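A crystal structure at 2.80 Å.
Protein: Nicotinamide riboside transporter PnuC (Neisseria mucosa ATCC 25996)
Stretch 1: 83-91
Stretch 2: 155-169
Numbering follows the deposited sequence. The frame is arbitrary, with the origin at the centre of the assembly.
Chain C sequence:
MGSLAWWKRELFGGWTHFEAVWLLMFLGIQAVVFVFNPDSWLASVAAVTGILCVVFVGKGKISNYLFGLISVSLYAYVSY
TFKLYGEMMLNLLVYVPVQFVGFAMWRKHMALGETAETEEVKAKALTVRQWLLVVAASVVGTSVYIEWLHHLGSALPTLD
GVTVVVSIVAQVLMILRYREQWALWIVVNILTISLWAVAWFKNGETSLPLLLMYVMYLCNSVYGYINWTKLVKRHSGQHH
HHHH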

ATOM      1  N   LYS C  83     -15.900  -8.868 -19.477  1.00142.89           N
ATOM      2  CA  LYS C  83     -16.833  -9.617 -18.633  1.00150.58           C
ATOM      3  C   LYS C  83     -16.773  -9.181 -17.146  1.00149.48           C
ATOM      4  O   LYS C  83     -17.050  -9.981 -16.238  1.00154.82           O
ATOM      5  N   LEU C  84     -16.408  -7.921 -16.909  1.00141.03           N
ATOM      6  CA  LEU C  84     -16.620  -7.306 -15.603  1.00135.90           C
ATOM      7  C   LEU C  84     -17.956  -6.582 -15.623  1.00134.34           C
ATOM      8  O   LEU C  84     -18.042  -5.412 -15.998  1.00128.37           O
ATOM      9  N   TYR C  85     -19.006  -7.301 -15.246  1.00143.43           N
ATOM     10  CA  TYR C  85     -20.374  -6.793 -15.369  1.00153.98           C
ATOM     11  C   TYR C  85     -20.751  -5.801 -14.262  1.00156.64           C
ATOM     12  O   TYR C  85     -21.586  -4.929 -14.471  1.00158.44           O
ATOM     13  N   GLY C  86     -20.115  -5.935 -13.097  1.00157.95           N
ATOM     14  CA  GLY C  86     -20.282  -4.972 -12.012  1.00160.17           C
ATOM     15  C   GLY C  86     -19.858  -3.568 -12.415  1.00159.03           C
ATOM     16  O   GLY C  86     -20.584  -2.593 -12.181  1.00163.41           O
ATOM     17  N   GLU C  87     -18.693  -3.466 -13.047  1.00152.62           N
ATOM     18  CA  GLU C  87     -18.134  -2.168 -13.412  1.00151.10           C
ATOM     19  C   GLU C  87     -18.858  -1.541 -14.590  1.00151.32           C
ATOM     20  O   GLU C  87     -18.906  -0.329 -14.709  1.00156.67           O
HETATM   21  N   MSE C  88     -19.473  -2.367 -15.428  1.00166.96           N
HETATM   22  CA  MSE C  88     -20.055  -1.878 -16.681  1.00172.10           C
HETATM   23  C   MSE C  88     -21.396  -1.183 -16.494  1.00167.37           C
HETATM   24  O   MSE C  88     -21.648  -0.147 -17.116  1.00165.74           O
HETATM   25  N   MSE C  89     -22.256  -1.743 -15.638  1.00163.80           N
HETATM   26  CA  MSE C  89     -23.569  -1.139 -15.367  1.00159.72           C
HETATM   27  C   MSE C  89     -23.401   0.076 -14.493  1.00149.38           C
HETATM   28  O   MSE C  89     -24.158   1.047 -14.610  1.00144.52           O
ATOM     29  N   LEU C  90     -22.381   0.043 -13.629  1.00143.98           N
ATOM     30  CA  LEU C  90     -22.092   1.150 -12.704  1.00133.44           C
ATOM     31  C   LEU C  90     -21.703   2.431 -13.446  1.00131.69           C
ATOM     32  O   LEU C  90     -22.316   3.478 -13.234  1.00132.49           O
ATOM     33  N   ASN C  91     -20.686   2.343 -14.310  1.00132.85           N
ATOM     34  CA  ASN C  91     -20.215   3.505 -15.066  1.00130.51           C
ATOM     35  C   ASN C  91     -21.260   4.058 -16.026  1.00134.80           C
ATOM     36  O   ASN C  91     -21.490   5.271 -16.064  1.00133.95           O
ATOM     37  N   ALA C 155     -26.325 -11.972 -12.013  1.00202.24           N
ATOM     38  CA  ALA C 155     -25.016 -12.585 -12.137  1.00209.58           C
ATOM     39  C   ALA C 155     -23.939 -11.612 -11.671  1.00212.73           C
ATOM     40  O   ALA C 155     -23.164 -11.087 -12.475  1.00220.70           O
ATOM     41  N   LEU C 156     -23.929 -11.342 -10.371  1.00207.13           N
ATOM     42  CA  LEU C 156     -22.902 -10.520  -9.770  1.00201.38           C
ATOM     43  C   LEU C 156     -22.229 -11.312  -8.676  1.00205.75           C
ATOM     44  O   LEU C 156     -22.875 -11.680  -7.695  1.00202.69           O
ATOM     45  N   PRO C 157     -20.922 -11.606  -8.836  1.00164.22           N
ATOM     46  CA  PRO C 157     -20.290 -12.223  -7.697  1.00160.64           C
ATOM     47  C   PRO C 157     -20.267 -11.217  -6.564  1.00150.42           C
ATOM     48  O   PRO C 157     -20.336 -10.014  -6.807  1.00141.90           O
ATOM     49  N   THR C 158     -20.233 -11.716  -5.343  1.00148.55           N
ATOM     50  CA  THR C 158     -20.423 -10.894  -4.173  1.00138.97           C
ATOM     51  C   THR C 158     -19.464  -9.710  -4.188  1.00128.38           C
ATOM     52  O   THR C 158     -19.872  -8.566  -4.038  1.00121.30           O
ATOM     53  N   LEU C 159     -18.188  -9.984  -4.411  1.00127.81           N
ATOM     54  CA  LEU C 159     -17.202  -8.923  -4.380  1.00118.27           C
ATOM     55  C   LEU C 159     -17.431  -7.914  -5.488  1.00118.23           C
ATOM     56  O   LEU C 159     -17.399  -6.730  -5.234  1.00116.16           O
ATOM     57  N   ASP C 160     -17.669  -8.386  -6.717  1.00124.73           N
ATOM     58  CA  ASP C 160     -18.005  -7.477  -7.820  1.00128.23           C
ATOM     59  C   ASP C 160     -19.181  -6.652  -7.369  1.00126.93           C
ATOM     60  O   ASP C 160     -19.390  -5.523  -7.831  1.00125.63           O
ATOM     61  N   GLY C 161     -19.954  -7.225  -6.446  1.00127.20           N
ATOM     62  CA  GLY C 161     -21.143  -6.569  -5.914  1.00130.46           C
ATOM     63  C   GLY C 161     -20.814  -5.492  -4.897  1.00126.29           C
ATOM     64  O   GLY C 161     -21.293  -4.363  -5.015  1.00127.86           O
ATOM     65  N   VAL C 162     -19.989  -5.851  -3.900  1.00124.15           N
ATOM     66  CA  VAL C 162     -19.561  -4.929  -2.819  1.00119.66           C
ATOM     67  C   VAL C 162     -18.959  -3.641  -3.366  1.00120.63           C
ATOM     68  O   VAL C 162     -19.356  -2.547  -2.965  1.00128.60           O
ATOM     69  N   THR C 163     -18.017  -3.767  -4.287  1.00116.02           N
ATOM     70  CA  THR C 163     -17.413  -2.591  -4.875  1.00120.53           C
ATOM     71  C   THR C 163     -18.454  -1.666  -5.556  1.00119.30           C
ATOM     72  O   THR C 163     -18.178  -0.488  -5.801  1.00127.34           O
ATOM     73  N   VAL C 164     -19.668  -2.158  -5.769  1.00113.71           N
ATOM     74  CA  VAL C 164     -20.666  -1.327  -6.446  1.00118.05           C
ATOM     75  C   VAL C 164     -21.512  -0.398  -5.550  1.00118.68           C
ATOM     76  O   VAL C 164     -21.718   0.768  -5.894  1.00116.09           O
ATOM     77  N   VAL C 165     -21.992  -0.909  -4.410  1.00119.05           N
ATOM     78  CA  VAL C 165     -22.623  -0.050  -3.381  1.00113.60           C
ATOM     79  C   VAL C 165     -21.645   1.060  -2.979  1.00107.84           C
ATOM     80  O   VAL C 165     -21.949   2.256  -3.102  1.00104.63           O
ATOM     81  N   VAL C 166     -20.454   0.645  -2.546  1.00103.88           N
ATOM     82  CA  VAL C 166     -19.434   1.554  -2.046  1.00 99.90           C
ATOM     83  C   VAL C 166     -19.152   2.645  -3.064  1.00 98.48           C
ATOM     84  O   VAL C 166     -19.123   3.821  -2.718  1.00100.49           O
ATOM     85  N   SER C 167     -19.031   2.264  -4.333  1.00104.18           N
ATOM     86  CA  SER C 167     -18.794   3.245  -5.404  1.00112.41           C
ATOM     87  C   SER C 167     -19.910   4.285  -5.597  1.00114.10           C
ATOM     88  O   SER C 167     -19.623   5.440  -5.929  1.00107.21           O
ATOM     89  N   ILE C 168     -21.174   3.872  -5.407  1.00116.69           N
ATOM     90  CA  ILE C 168     -22.311   4.807  -5.522  1.00109.43           C
ATOM     91  C   ILE C 168     -22.291   5.807  -4.383  1.00105.71           C
ATOM     92  O   ILE C 168     -22.297   7.004  -4.623  1.00107.64           O
ATOM     93  N   VAL C 169     -22.230   5.301  -3.146  1.00102.30           N
ATOM     94  CA  VAL C 169     -22.105   6.143  -1.939  1.00103.23           C
ATOM     95  C   VAL C 169     -20.959   7.170  -2.038  1.00108.63           C
ATOM     96  O   VAL C 169     -21.168   8.380  -1.802  1.00113.03           O
TER

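The apolar centre of the contact is formed by Leu90, which loses more surface to the other stretch than any other residue here. Its CA-to-CB bond points toward the helix of residues 158-169, and with chi1 and chi2 both t, the side chain touches Val164, Ser167 and Ile168, about one turn of that helix. Leu90 CG lies 3.9 Å from Val164 CG1, Leu90 CD1 packs 3.5 Å from Ser167 CB, and Leu90 CD2 approaches Ile168 CG1 at 4.4 Å. Val164 (chi1 t) also points toward the first helix. Its second methyl meets backbone rather than side chain, with Val164 CG2 3.7 Å from Gly86 O.

Gly86 allows this close approach. Its CA is 5.4 Å from the CA of Asp160, and Gly86 CA sits 4.3 Å from Asp160 O; a CB on Gly86 would lie only 3.0 Å from that same oxygen, a clash. The helices, crossing at -25° with axes 9.1 Å apart at their closest, thus meet here through backbone.

Toward the start of the second stretch, Leu156 extends the apolar surface. Its CB points sideways, but chi1 of -134° and a p chi2 bring the end of the side chain nearer, placing Leu156 CD1 3.7 Å from Gly86 N and 4.0 Å from the terminal methyl CE of Met89, a selenomethionine with chi1 p and chi2 t.

The polar edge involves Glu87 and Thr163. Glu87 starts sideways, and its m, m rotamer curls the carboxylate toward the second helix, where Thr163 OG1 donates a weak hydrogen bond to Glu87 OE2 at 3.4 Å; Glu87 OE1 is bonded elsewhere in the structure. Nearby, Asp160 (chi1 m) has OD2 3.9 Å from Leu84 CD2, a contact without a hydrogen bond. Asn91 does not reach the second stretch: its ND2 donates to Glu87 O at 2.7 Å within its own helix.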

ATOM      1  CB  LYS C  83     -16.591 -11.132 -18.762  1.00160.13           C
ATOM      2  CG  LYS C  83     -16.643 -11.668 -20.194  1.00167.25           C
ATOM      3  CD  LYS C  83     -15.971 -13.036 -20.310  1.00173.36           C
ATOM      4  CE  LYS C  83     -16.751 -14.112 -19.565  1.00181.14           C
ATOM      5  NZ  LYS C  83     -15.842 -15.127 -18.966  1.00185.20           N
ATOM      6  CB  LEU C  84     -15.464  -6.341 -15.234  1.00134.83           C
ATOM      7  CG  LEU C  84     -14.258  -6.898 -14.439  1.00135.87           C
ATOM      8  CD1 LEU C  84     -13.106  -5.901 -14.413  1.00135.33           C
ATOM      9  CD2 LEU C  84     -14.639  -7.305 -13.017  1.00140.69           C
ATOM     10  CB  TYR C  85     -21.385  -7.951 -15.443  1.00162.32           C
ATOM     11  CG  TYR C  85     -21.074  -8.950 -16.540  1.00166.27           C
ATOM     12  CD1 TYR C  85     -21.098  -8.569 -17.891  1.00165.66           C
ATOM     13  CD2 TYR C  85     -20.743 -10.273 -16.234  1.00171.33           C
ATOM     14  CE1 TYR C  85     -20.797  -9.477 -18.898  1.00168.47           C
ATOM     15  CE2 TYR C  85     -20.441 -11.188 -17.236  1.00175.52           C
ATOM     16  CZ  TYR C  85     -20.471 -10.787 -18.563  1.00173.78           C
ATOM     17  OH  TYR C  85     -20.177 -11.694 -19.551  1.00180.58           O
ATOM     18  CB  GLU C  87     -16.628  -2.271 -13.687  1.00145.46           C
ATOM     19  CG  GLU C  87     -15.829  -2.851 -12.521  1.00151.63           C
ATOM     20  CD  GLU C  87     -15.710  -1.892 -11.342  1.00164.42           C
ATOM     21  OE1 GLU C  87     -15.130  -0.804 -11.526  1.00172.96           O
ATOM     22  OE2 GLU C  87     -16.182  -2.233 -10.223  1.00166.87           O
HETATM   23  CB  MSE C  88     -20.083  -2.985 -17.742  1.00185.35           C
HETATM   24  CG  MSE C  88     -21.286  -3.914 -17.626  1.00194.31           C
HETATM   25 SE   MSE C  88     -22.083  -4.154 -19.409  1.00204.81          SE
HETATM   26  CE  MSE C  88     -22.608  -2.281 -19.775  1.00188.61           C
HETATM   27  CB  MSE C  89     -24.546  -2.143 -14.741  1.00169.71           C
HETATM   28  CG  MSE C  89     -23.939  -2.914 -13.570  1.00180.94           C
HETATM   29 SE   MSE C  89     -25.307  -4.054 -12.712  1.00208.37          SE
HETATM   30  CE  MSE C  89     -24.738  -5.809 -13.420  1.00210.16           C
ATOM     31  CB  LEU C  90     -20.987   0.756 -11.717  1.00126.92           C
ATOM     32  CG  LEU C  90     -20.865   1.457 -10.353  1.00120.26           C
ATOM     33  CD1 LEU C  90     -19.416   1.430  -9.896  1.00118.15           C
ATOM     34  CD2 LEU C  90     -21.386   2.886 -10.357  1.00112.88           C
ATOM     35  CB  ASN C  91     -18.917   3.196 -15.812  1.00132.14           C
ATOM     36  CG  ASN C  91     -17.717   3.108 -14.884  1.00133.79           C
ATOM     37  OD1 ASN C  91     -16.864   4.003 -14.851  1.00132.51           O
ATOM     38  ND2 ASN C  91     -17.641   2.023 -14.127  1.00138.35           N
ATOM     39  CB  ALA C 155     -24.768 -13.030 -13.570  1.00207.17           C
ATOM     40  CB  LEU C 156     -23.514  -9.248  -9.184  1.00195.54           C
ATOM     41  CG  LEU C 156     -22.795  -7.946  -9.510  1.00193.04           C
ATOM     42  CD1 LEU C 156     -22.409  -7.958 -10.979  1.00190.34           C
ATOM     43  CD2 LEU C 156     -23.693  -6.759  -9.201  1.00188.02           C
ATOM     44  CB  PRO C 157     -18.865 -12.524  -8.199  1.00163.67           C
ATOM     45  CG  PRO C 157     -18.945 -12.425  -9.694  1.00168.01           C
ATOM     46  CD  PRO C 157     -19.961 -11.362  -9.925  1.00166.08           C
ATOM     47  CB  THR C 158     -20.229 -11.723  -2.896  1.00142.48           C
ATOM     48  OG1 THR C 158     -18.847 -11.737  -2.538  1.00139.60           O
ATOM     49  CG2 THR C 158     -20.709 -13.195  -3.127  1.00151.24           C
ATOM     50  CB  LEU C 159     -15.778  -9.468  -4.419  1.00115.50           C
ATOM     51  CG  LEU C 159     -14.699  -8.393  -4.584  1.00112.21           C
ATOM     52  CD1 LEU C 159     -13.365  -8.873  -4.048  1.00108.09           C
ATOM     53  CD2 LEU C 159     -14.568  -7.980  -6.047  1.00118.15           C
ATOM     54  CB  ASP C 160     -18.396  -8.242  -9.096  1.00149.10           C
ATOM     55  CG  ASP C 160     -17.338  -9.270  -9.537  1.00167.72           C
ATOM     56  OD1 ASP C 160     -16.779  -9.984  -8.670  1.00176.63           O
ATOM     57  OD2 ASP C 160     -17.113  -9.402 -10.763  1.00179.34           O
ATOM     58  CB  VAL C 162     -18.546  -5.599  -1.838  1.00114.22           C
ATOM     59  CG1 VAL C 162     -17.844  -4.559  -0.986  1.00105.01           C
ATOM     60  CG2 VAL C 162     -19.247  -6.608  -0.945  1.00122.22           C
ATOM     61  CB  THR C 163     -16.204  -2.943  -5.799  1.00124.55           C
ATOM     62  OG1 THR C 163     -16.073  -1.972  -6.850  1.00127.45           O
ATOM     63  CG2 THR C 163     -16.373  -4.314  -6.403  1.00135.58           C
ATOM     64  CB  VAL C 164     -21.544  -2.120  -7.411  1.00125.38           C
ATOM     65  CG1 VAL C 164     -22.595  -1.203  -8.039  1.00124.43           C
ATOM     66  CG2 VAL C 164     -20.678  -2.749  -8.489  1.00130.24           C
ATOM     67  CB  VAL C 165     -23.036  -0.865  -2.115  1.00114.18           C
ATOM     68  CG1 VAL C 165     -23.216   0.048  -0.903  1.00109.49           C
ATOM     69  CG2 VAL C 165     -24.303  -1.665  -2.374  1.00118.66           C
ATOM     70  CB  VAL C 166     -18.132   0.791  -1.654  1.00105.76           C
ATOM     71  CG1 VAL C 166     -16.993   1.746  -1.368  1.00101.45           C
ATOM     72  CG2 VAL C 166     -18.376  -0.105  -0.446  1.00107.17           C
ATOM     73  CB  SER C 167     -18.474   2.560  -6.726  1.00118.99           C
ATOM     74  OG  SER C 167     -17.081   2.610  -6.990  1.00126.93           O
ATOM     75  CB  ILE C 168     -23.682   4.092  -5.575  1.00111.63           C
ATOM     76  CG1 ILE C 168     -23.685   3.021  -6.666  1.00115.22           C
ATOM     77  CG2 ILE C 168     -24.809   5.102  -5.821  1.00108.67           C
ATOM     78  CD1 ILE C 168     -24.709   1.928  -6.448  1.00120.79           C
ATOM     79  CB  VAL C 169     -21.963   5.275  -0.665  1.00 98.74           C
ATOM     80  CG1 VAL C 169     -21.213   6.013   0.449  1.00 90.50           C
ATOM     81  CG2 VAL C 169     -23.334   4.829  -0.197  1.00 98.83           C
TER